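Local coordinates for protein aminotransferase (Psychrobacter arcticus 273-4, PDB 3IF2) that binds pyridoxal 5'-phosphate and is probably an amino-acid aminotransferase, perhaps moving amino groups between valine and pyruvate, at residues 89-94 with 315-320. Numbering follows the deposited sequence.
Sequences IDALVG and IATPLV
Val320 reaches from the helix of 315-320 onto the shoulder of the helix of 89-94 beside Ala91. With CG1 anti to the backbone N (chi1 168°), that methyl is carried up against the backbone of Ala91, 3.5 Å from Ala91 O, and also lies 4.0 Å from Ala91 CB. Leu92 CD2 faces both branches of Val320, 4.2 Å from CG1 and from CG2 alike, the two side chains crossing at about a right angle. Alanine suits the near face of its helix: its CB points at the partner yet is short enough to let the backbones come together, the CA atoms of Ala91 and Val320 being 6.2 Å apart and the segment axes 9.0 Å. Thr317, one turn before Val320, adds CG2 at 4.3 Å from Ala91 CB. Its hydroxyl is hydrogen-bonded to Ala313 O within its own helix, which leaves the methyl for the apolar side. Phe88 and Phe95 also touch Val320 and extend the apolar seam both ways along helix 86-100. The contact thus joins helices 86-100 and 311-321 of a class I and II aminotransferase; Leu92, on the flank, also packs on Ile109 of strand 109-112 in the mixed sheet, its side chain about 13 Å from a bound PLP. The segments run 27° apart. No hydrogen bond or charge pair joins them, though further along helix 86-100 Arg98 NH2 bonds weakly to Val320 O. With only 163 Å² buried, the direct cohesion of the two segments rests on van der Waals contact and partial exclusion of water from aliphatic groups.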
loop_
_atom_site.group_PDB
_atom_site.type_symbol
_atom_site.label_atom_id
_atom_site.label_comp_id
_atom_site.label_asym_id
_atom_site.label_seq_id
_atom_site.Cartn_x
_atom_site.Cartn_y
_atom_site.Cartn_z
ATOM N N ILE A 89 5.603 15.081 -7.505
ATOM C CA ILE A 89 6.998 14.786 -7.853
ATOM C C ILE A 89 7.690 16.024 -8.463
ATOM O O ILE A 89 8.813 16.330 -8.067
ATOM C CB ILE A 89 7.143 13.516 -8.802
ATOM C CG1 ILE A 89 6.866 12.221 -8.008
ATOM C CG2 ILE A 89 8.538 13.458 -9.491
ATOM C CD1 ILE A 89 6.665 11.013 -8.890
ATOM N N ASP A 90 7.033 16.714 -9.404
ATOM C CA ASP A 90 7.611 17.933 -10.030
ATOM C C ASP A 90 7.871 19.021 -8.986
ATOM O O ASP A 90 8.927 19.650 -9.014
ATOM C CB ASP A 90 6.734 18.516 -11.156
ATOM C CG ASP A 90 6.634 17.619 -12.375
ATOM O OD1 ASP A 90 7.605 16.912 -12.748
ATOM O OD2 ASP A 90 5.555 17.650 -12.996
ATOM N N ALA A 91 6.916 19.217 -8.072
ATOM C CA ALA A 91 7.066 20.171 -6.959
ATOM C C ALA A 91 8.290 19.816 -6.091
ATOM O O ALA A 91 9.108 20.690 -5.776
ATOM C CB ALA A 91 5.807 20.201 -6.111
ATOM N N LEU A 92 8.396 18.528 -5.746
ATOM C CA LEU A 92 9.526 17.986 -4.970
ATOM C C LEU A 92 10.876 18.171 -5.684
ATOM O O LEU A 92 11.853 18.565 -5.046
ATOM C CB LEU A 92 9.290 16.506 -4.590
ATOM C CG LEU A 92 8.213 16.210 -3.525
ATOM C CD1 LEU A 92 7.874 14.719 -3.485
ATOM C CD2 LEU A 92 8.634 16.739 -2.137
ATOM N N VAL A 93 10.908 17.926 -6.997
ATOM C CA VAL A 93 12.105 18.159 -7.828
ATOM C C VAL A 93 12.563 19.610 -7.674
ATOM O O VAL A 93 13.709 19.868 -7.308
ATOM C CB VAL A 93 11.843 17.849 -9.341
ATOM C CG1 VAL A 93 12.951 18.403 -10.231
ATOM C CG2 VAL A 93 11.655 16.333 -9.566
ATOM N N GLY A 94 11.648 20.546 -7.943
ATOM C CA GLY A 94 11.927 21.980 -7.801
ATOM C C GLY A 94 12.428 22.347 -6.411
ATOM O O GLY A 94 13.465 23.005 -6.266
ATOM N N ILE A 315 -2.574 17.473 -0.778
ATOM C CA ILE A 315 -2.428 18.495 0.270
ATOM C C ILE A 315 -1.041 19.133 0.228
ATOM O O ILE A 315 -0.934 20.364 0.256
ATOM C CB ILE A 315 -2.680 17.966 1.743
ATOM C CG1 ILE A 315 -4.134 18.083 2.171
ATOM C CG2 ILE A 315 -1.973 18.850 2.787
ATOM C CD1 ILE A 315 -5.049 17.463 1.293
ATOM N N ALA A 316 -0.011 18.295 0.158
ATOM C CA ALA A 316 1.378 18.738 0.298
ATOM C C ALA A 316 1.955 19.489 -0.884
ATOM O O ALA A 316 2.859 20.315 -0.685
ATOM C CB ALA A 316 2.272 17.558 0.662
ATOM N N THR A 317 1.432 19.231 -2.088
ATOM C CA THR A 317 1.935 19.858 -3.335
ATOM C C THR A 317 2.069 21.396 -3.255
ATOM O O THR A 317 3.167 21.890 -3.462
ATOM C CB THR A 317 1.132 19.382 -4.590
ATOM O OG1 THR A 317 1.361 17.981 -4.780
ATOM C CG2 THR A 317 1.523 20.133 -5.865
ATOM N N PRO A 318 0.979 22.135 -2.919
ATOM C CA PRO A 318 1.104 23.583 -2.817
ATOM C C PRO A 318 2.001 24.063 -1.679
ATOM O O PRO A 318 2.647 25.092 -1.837
ATOM C CB PRO A 318 -0.351 24.065 -2.629
ATOM C CG PRO A 318 -1.084 22.889 -2.125
ATOM C CD PRO A 318 -0.435 21.729 -2.824
ATOM N N LEU A 319 2.047 23.330 -0.568
ATOM C CA LEU A 319 2.903 23.685 0.577
ATOM C C LEU A 319 4.405 23.452 0.260
ATOM O O LEU A 319 5.276 24.062 0.910
ATOM C CB LEU A 319 2.477 22.938 1.863
ATOM C CG LEU A 319 0.993 22.995 2.291
ATOM C CD1 LEU A 319 0.739 22.187 3.552
ATOM C CD2 LEU A 319 0.507 24.409 2.492
ATOM N N VAL A 320 4.707 22.560 -0.702
ATOM C CA VAL A 320 6.095 22.328 -1.186
ATOM C C VAL A 320 6.443 23.458 -2.172
ATOM O O VAL A 320 7.508 24.092 -2.046
ATOM C CB VAL A 320 6.265 20.914 -1.854
ATOM C CG1 VAL A 320 7.579 20.796 -2.591
ATOM C CG2 VAL A 320 6.128 19.823 -0.835
#